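Local structure of possible glutathione S-transferase (Rhodopseudomonas palustris, 3M8N) at residues Leu82-Trp96 and Phe153-Leu165. The protein probably acts as a glutathione transferase, joining the thiol of glutathione to electrophilic substrates. Residues are numbered along the deposited sequence; the frame is centred on the assembly and turned at random.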
loop_
_atom_site.group_PDB
_atom_site.type_symbol
_atom_site.label_atom_id
_atom_site.label_comp_id
_atom_site.label_asym_id
_atom_site.label_seq_id
_atom_site.Cartn_x
_atom_site.Cartn_y
_atom_site.Cartn_z
ATOM N N LEU A 82 -16.560 6.138 6.922
ATOM C CA LEU A 82 -15.536 5.916 5.889
ATOM C C LEU A 82 -15.120 4.504 5.577
ATOM O O LEU A 82 -14.283 4.305 4.673
ATOM C CB LEU A 82 -14.294 6.667 6.233
ATOM C CG LEU A 82 -14.444 8.162 6.345
ATOM C CD1 LEU A 82 -13.076 8.712 6.784
ATOM C CD2 LEU A 82 -14.852 8.732 4.995
ATOM N N ALA A 83 -15.634 3.526 6.342
ATOM C CA ALA A 83 -15.438 2.111 6.098
ATOM C C ALA A 83 -16.668 1.467 5.446
ATOM O O ALA A 83 -17.736 1.625 5.946
ATOM C CB ALA A 83 -15.028 1.374 7.434
ATOM N N PRO A 84 -16.542 0.760 4.308
ATOM C CA PRO A 84 -17.754 0.127 3.747
ATOM C C PRO A 84 -18.203 -1.109 4.503
ATOM O O PRO A 84 -17.568 -1.454 5.470
ATOM C CB PRO A 84 -17.329 -0.255 2.329
ATOM C CG PRO A 84 -15.927 -0.292 2.360
ATOM C CD PRO A 84 -15.411 0.647 3.383
ATOM N N ASP A 85 -19.253 -1.790 4.068
ATOM C CA ASP A 85 -19.870 -2.842 4.901
ATOM C C ASP A 85 -19.470 -4.211 4.571
ATOM O O ASP A 85 -19.202 -4.993 5.456
ATOM C CB ASP A 85 -21.398 -2.820 4.855
ATOM C CG ASP A 85 -21.977 -1.602 5.564
ATOM O OD1 ASP A 85 -21.397 -1.154 6.583
ATOM O OD2 ASP A 85 -22.999 -1.060 5.101
ATOM N N THR A 86 -19.476 -4.534 3.298
ATOM C CA THR A 86 -19.220 -5.899 2.913
ATOM C C THR A 86 -17.735 -6.208 2.854
ATOM O O THR A 86 -16.914 -5.342 2.735
ATOM C CB THR A 86 -19.935 -6.289 1.598
ATOM O OG1 THR A 86 -19.252 -5.719 0.480
ATOM C CG2 THR A 86 -21.397 -5.853 1.582
ATOM N N ARG A 87 -17.419 -7.474 2.990
ATOM C CA ARG A 87 -16.067 -7.909 2.891
ATOM C C ARG A 87 -15.420 -7.484 1.560
ATOM O O ARG A 87 -14.262 -7.097 1.531
ATOM C CB ARG A 87 -16.039 -9.416 3.037
ATOM C CG ARG A 87 -14.657 -10.007 3.112
ATOM C CD ARG A 87 -14.773 -11.371 3.589
ATOM N NE ARG A 87 -13.732 -12.150 2.954
ATOM C CZ ARG A 87 -13.652 -13.475 2.988
ATOM N NH1 ARG A 87 -14.570 -14.178 3.654
ATOM N NH2 ARG A 87 -12.648 -14.091 2.366
HETATM N N MSE A 88 -16.178 -7.588 0.471
HETATM C CA MSE A 88 -15.692 -7.262 -0.835
HETATM C C MSE A 88 -15.465 -5.771 -1.044
HETATM O O MSE A 88 -14.482 -5.348 -1.606
HETATM C CB MSE A 88 -16.638 -7.850 -1.865
HETATM C CG MSE A 88 -16.150 -7.656 -3.271
HETATM SE SE MSE A 88 -14.365 -8.336 -3.812
HETATM C CE MSE A 88 -14.312 -7.552 -5.639
ATOM N N ASP A 89 -16.354 -4.963 -0.530
ATOM C CA ASP A 89 -16.187 -3.525 -0.585
ATOM C C ASP A 89 -15.021 -2.971 0.230
ATOM O O ASP A 89 -14.354 -2.057 -0.173
ATOM C CB ASP A 89 -17.470 -2.881 -0.113
ATOM C CG ASP A 89 -18.516 -2.827 -1.206
ATOM O OD1 ASP A 89 -18.314 -3.295 -2.365
ATOM O OD2 ASP A 89 -19.552 -2.274 -0.877
ATOM N N ARG A 90 -14.839 -3.476 1.425
ATOM C CA ARG A 90 -13.651 -3.233 2.146
ATOM C C ARG A 90 -12.369 -3.593 1.389
ATOM O O ARG A 90 -11.413 -2.866 1.454
ATOM C CB ARG A 90 -13.746 -3.977 3.471
ATOM C CG ARG A 90 -14.802 -3.436 4.319
ATOM C CD ARG A 90 -14.829 -4.252 5.541
ATOM N NE ARG A 90 -15.877 -3.801 6.409
ATOM C CZ ARG A 90 -16.402 -4.570 7.361
ATOM N NH1 ARG A 90 -15.935 -5.792 7.555
ATOM N NH2 ARG A 90 -17.382 -4.134 8.117
ATOM N N ALA A 91 -12.346 -4.728 0.703
ATOM C CA ALA A 91 -11.157 -5.202 0.010
ATOM C C ALA A 91 -10.882 -4.311 -1.202
ATOM O O ALA A 91 -9.749 -4.030 -1.507
ATOM C CB ALA A 91 -11.332 -6.655 -0.398
ATOM N N GLU A 92 -11.927 -3.803 -1.855
ATOM C CA GLU A 92 -11.771 -2.826 -2.920
ATOM C C GLU A 92 -11.249 -1.518 -2.483
ATOM O O GLU A 92 -10.487 -0.959 -3.188
ATOM C CB GLU A 92 -13.080 -2.563 -3.676
ATOM C CG GLU A 92 -13.656 -3.767 -4.352
ATOM C CD GLU A 92 -14.951 -3.435 -5.119
ATOM O OE1 GLU A 92 -15.531 -2.298 -4.967
ATOM O OE2 GLU A 92 -15.377 -4.333 -5.885
ATOM N N ALA A 93 -11.643 -1.025 -1.318
ATOM C CA ALA A 93 -11.026 0.169 -0.736
ATOM C C ALA A 93 -9.551 -0.022 -0.555
ATOM O O ALA A 93 -8.816 0.869 -0.859
ATOM C CB ALA A 93 -11.683 0.557 0.603
ATOM N N LEU A 94 -9.126 -1.186 -0.036
ATOM C CA LEU A 94 -7.726 -1.517 0.162
ATOM C C LEU A 94 -7.022 -1.689 -1.136
ATOM O O LEU A 94 -5.908 -1.274 -1.268
ATOM C CB LEU A 94 -7.549 -2.789 1.048
ATOM C CG LEU A 94 -7.785 -2.587 2.555
ATOM C CD1 LEU A 94 -8.020 -3.876 3.259
ATOM C CD2 LEU A 94 -6.749 -1.702 3.293
ATOM N N GLN A 95 -7.690 -2.317 -2.104
ATOM C CA GLN A 95 -7.181 -2.428 -3.474
ATOM C C GLN A 95 -6.750 -1.072 -3.991
ATOM O O GLN A 95 -5.611 -0.912 -4.363
ATOM C CB GLN A 95 -8.210 -3.019 -4.386
ATOM C CG GLN A 95 -7.760 -3.057 -5.787
ATOM C CD GLN A 95 -8.864 -3.290 -6.787
ATOM O OE1 GLN A 95 -9.528 -4.323 -6.829
ATOM N NE2 GLN A 95 -8.995 -2.354 -7.676
ATOM N N TRP A 96 -7.629 -0.078 -3.930
ATOM C CA TRP A 96 -7.273 1.231 -4.383
ATOM C C TRP A 96 -6.205 1.899 -3.539
ATOM O O TRP A 96 -5.412 2.648 -4.040
ATOM C CB TRP A 96 -8.516 2.092 -4.514
ATOM C CG TRP A 96 -9.309 1.684 -5.699
ATOM C CD1 TRP A 96 -10.472 0.998 -5.704
ATOM C CD2 TRP A 96 -8.974 1.910 -7.059
ATOM N NE1 TRP A 96 -10.888 0.775 -6.981
ATOM C CE2 TRP A 96 -9.975 1.319 -7.839
ATOM C CE3 TRP A 96 -7.907 2.551 -7.708
ATOM C CZ2 TRP A 96 -9.944 1.337 -9.246
ATOM C CZ3 TRP A 96 -7.881 2.562 -9.120
ATOM C CH2 TRP A 96 -8.890 1.973 -9.854
ATOM N N PHE A 153 -14.152 5.692 -5.518
ATOM C CA PHE A 153 -13.338 4.528 -5.865
ATOM C C PHE A 153 -13.866 3.198 -5.367
ATOM O O PHE A 153 -13.758 2.214 -6.060
ATOM C CB PHE A 153 -11.850 4.737 -5.555
ATOM C CG PHE A 153 -11.168 5.595 -6.556
ATOM C CD1 PHE A 153 -10.664 5.047 -7.725
ATOM C CD2 PHE A 153 -11.091 6.945 -6.380
ATOM C CE1 PHE A 153 -10.097 5.840 -8.679
ATOM C CE2 PHE A 153 -10.535 7.712 -7.305
ATOM C CZ PHE A 153 -10.035 7.178 -8.459
ATOM N N ALA A 154 -14.476 3.145 -4.195
ATOM C CA ALA A 154 -14.972 1.856 -3.700
ATOM C C ALA A 154 -16.358 2.005 -3.135
ATOM O O ALA A 154 -16.629 3.036 -2.516
ATOM C CB ALA A 154 -13.993 1.303 -2.588
ATOM N N ALA A 155 -17.212 0.976 -3.307
ATOM C CA ALA A 155 -18.460 0.849 -2.542
ATOM C C ALA A 155 -19.531 1.943 -2.805
ATOM O O ALA A 155 -20.461 2.145 -2.002
ATOM C CB ALA A 155 -18.138 0.819 -1.040
ATOM N N GLY A 156 -19.351 2.683 -3.890
ATOM C CA GLY A 156 -20.233 3.772 -4.232
ATOM C C GLY A 156 -20.329 4.911 -3.270
ATOM O O GLY A 156 -21.297 5.641 -3.315
ATOM N N GLN A 157 -19.346 5.129 -2.427
ATOM C CA GLN A 157 -19.479 6.141 -1.396
ATOM C C GLN A 157 -18.108 6.549 -1.076
ATOM O O GLN A 157 -17.172 5.884 -1.525
ATOM C CB GLN A 157 -20.118 5.569 -0.133
ATOM C CG GLN A 157 -19.293 4.402 0.474
ATOM C CD GLN A 157 -19.598 4.095 1.934
ATOM O OE1 GLN A 157 -20.640 3.540 2.220
ATOM N NE2 GLN A 157 -18.647 4.417 2.866
ATOM N N LEU A 158 -17.994 7.664 -0.363
ATOM C CA LEU A 158 -16.721 8.151 0.159
ATOM C C LEU A 158 -16.151 7.157 1.208
ATOM O O LEU A 158 -16.838 6.797 2.180
ATOM C CB LEU A 158 -16.863 9.529 0.765
ATOM C CG LEU A 158 -15.566 10.183 1.198
ATOM C CD1 LEU A 158 -14.901 10.710 0.042
ATOM C CD2 LEU A 158 -15.813 11.329 2.051
ATOM N N THR A 159 -14.915 6.707 0.978
ATOM C CA THR A 159 -14.227 5.777 1.844
ATOM C C THR A 159 -12.804 6.332 1.992
ATOM O O THR A 159 -12.473 7.386 1.414
ATOM C CB THR A 159 -14.233 4.320 1.351
ATOM O OG1 THR A 159 -13.350 4.147 0.273
ATOM C CG2 THR A 159 -15.546 3.878 0.895
ATOM N N ILE A 160 -11.984 5.655 2.790
ATOM C CA ILE A 160 -10.578 6.018 2.946
ATOM C C ILE A 160 -9.756 5.852 1.672
ATOM O O ILE A 160 -8.732 6.468 1.537
ATOM C CB ILE A 160 -9.852 5.263 4.165
ATOM C CG1 ILE A 160 -10.226 3.801 4.165
ATOM C CG2 ILE A 160 -10.136 5.932 5.437
ATOM C CD1 ILE A 160 -9.228 2.935 4.918
ATOM N N ALA A 161 -10.197 5.026 0.740
ATOM C CA ALA A 161 -9.565 4.936 -0.576
ATOM C C ALA A 161 -9.540 6.247 -1.315
ATOM O O ALA A 161 -8.552 6.520 -1.952
ATOM C CB ALA A 161 -10.218 3.924 -1.449
ATOM N N ASP A 162 -10.642 7.039 -1.249
ATOM C CA ASP A 162 -10.752 8.369 -1.899
ATOM C C ASP A 162 -9.807 9.341 -1.245
ATOM O O ASP A 162 -9.095 10.066 -1.917
ATOM C CB ASP A 162 -12.174 8.888 -1.789
ATOM C CG ASP A 162 -13.148 8.025 -2.494
ATOM O OD1 ASP A 162 -13.166 7.991 -3.717
ATOM O OD2 ASP A 162 -13.908 7.337 -1.835
ATOM N N ILE A 163 -9.800 9.335 0.077
ATOM C CA ILE A 163 -8.899 10.157 0.871
ATOM C C ILE A 163 -7.464 9.812 0.571
ATOM O O ILE A 163 -6.645 10.700 0.477
ATOM C CB ILE A 163 -9.180 9.991 2.399
ATOM C CG1 ILE A 163 -10.616 10.402 2.711
ATOM C CG2 ILE A 163 -8.182 10.738 3.263
ATOM C CD1 ILE A 163 -11.026 9.916 3.987
ATOM N N ALA A 164 -7.124 8.530 0.494
ATOM C CA ALA A 164 -5.754 8.159 0.174
ATOM C C ALA A 164 -5.302 8.648 -1.200
ATOM O O ALA A 164 -4.267 9.252 -1.338
ATOM C CB ALA A 164 -5.578 6.670 0.294
ATOM N N LEU A 165 -6.127 8.427 -2.209
ATOM C CA LEU A 165 -5.854 8.888 -3.567
ATOM C C LEU A 165 -5.862 10.406 -3.674
ATOM O O LEU A 165 -5.061 10.999 -4.387
ATOM C CB LEU A 165 -6.862 8.271 -4.533
ATOM C CG LEU A 165 -6.639 6.778 -4.706
ATOM C CD1 LEU A 165 -7.812 6.058 -5.309
ATOM C CD2 LEU A 165 -5.427 6.571 -5.520
#
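Helices 87-96 and 160-165 run side by side, their axes 5° from parallel and 8.6 Å apart at closest approach, with A93 facing A161, while the loop L82-P84 and the type I' turn A154-Q157 pack against the other segment. The one hydrogen bond between the segments ties the start of helix 160-165 to the loop before helix 87-96: I160 N donates to L82 O (3.3 Å) in the carbonyl plane, and T159 CA makes a CA-H...O contact with the same oxygen. With CG anti to its carbonyl carbon (chi1 -60°), L82 splits its methyls, CD2 lying alongside L158 and CD1 meeting I163 CD1 at 3.7 Å. Alanines allow close approach farther along: A154 CB reaches A93 N at 3.5 Å, and A161 CB lies 3.4 Å from A93 O. A155 CB touches both P84 CB (3.6 Å) and D89 OD2; the carboxylates of D89 and E92 form salt bridges with R64 of the second subunit. F153 crosses W96 at about a right angle, its CD1 over the centre of one indole face and its edge turned in, planes at 57°; F153 CB adds a CH-pi contact to the five-membered ring. L165 CD1 covers one face of the F153 ring and also meets W96 CB at 4.1 Å. Replacing W96 by an alanine would probably leave the F153 edge without its aromatic face and open a gap beside A161 and L165. D162 OD2 uses its anti lone pair to accept from T159 N, and T159 OG1 accepts a weak bond from A161 N, a Thr-x-x-Asp capping box known from the GST fold. D162 OD1 takes F153 N (3.1 Å) and W188 NE1, whose ring meets F153 edge-to-face. D162 thus positions the helix start and the aromatic pair together.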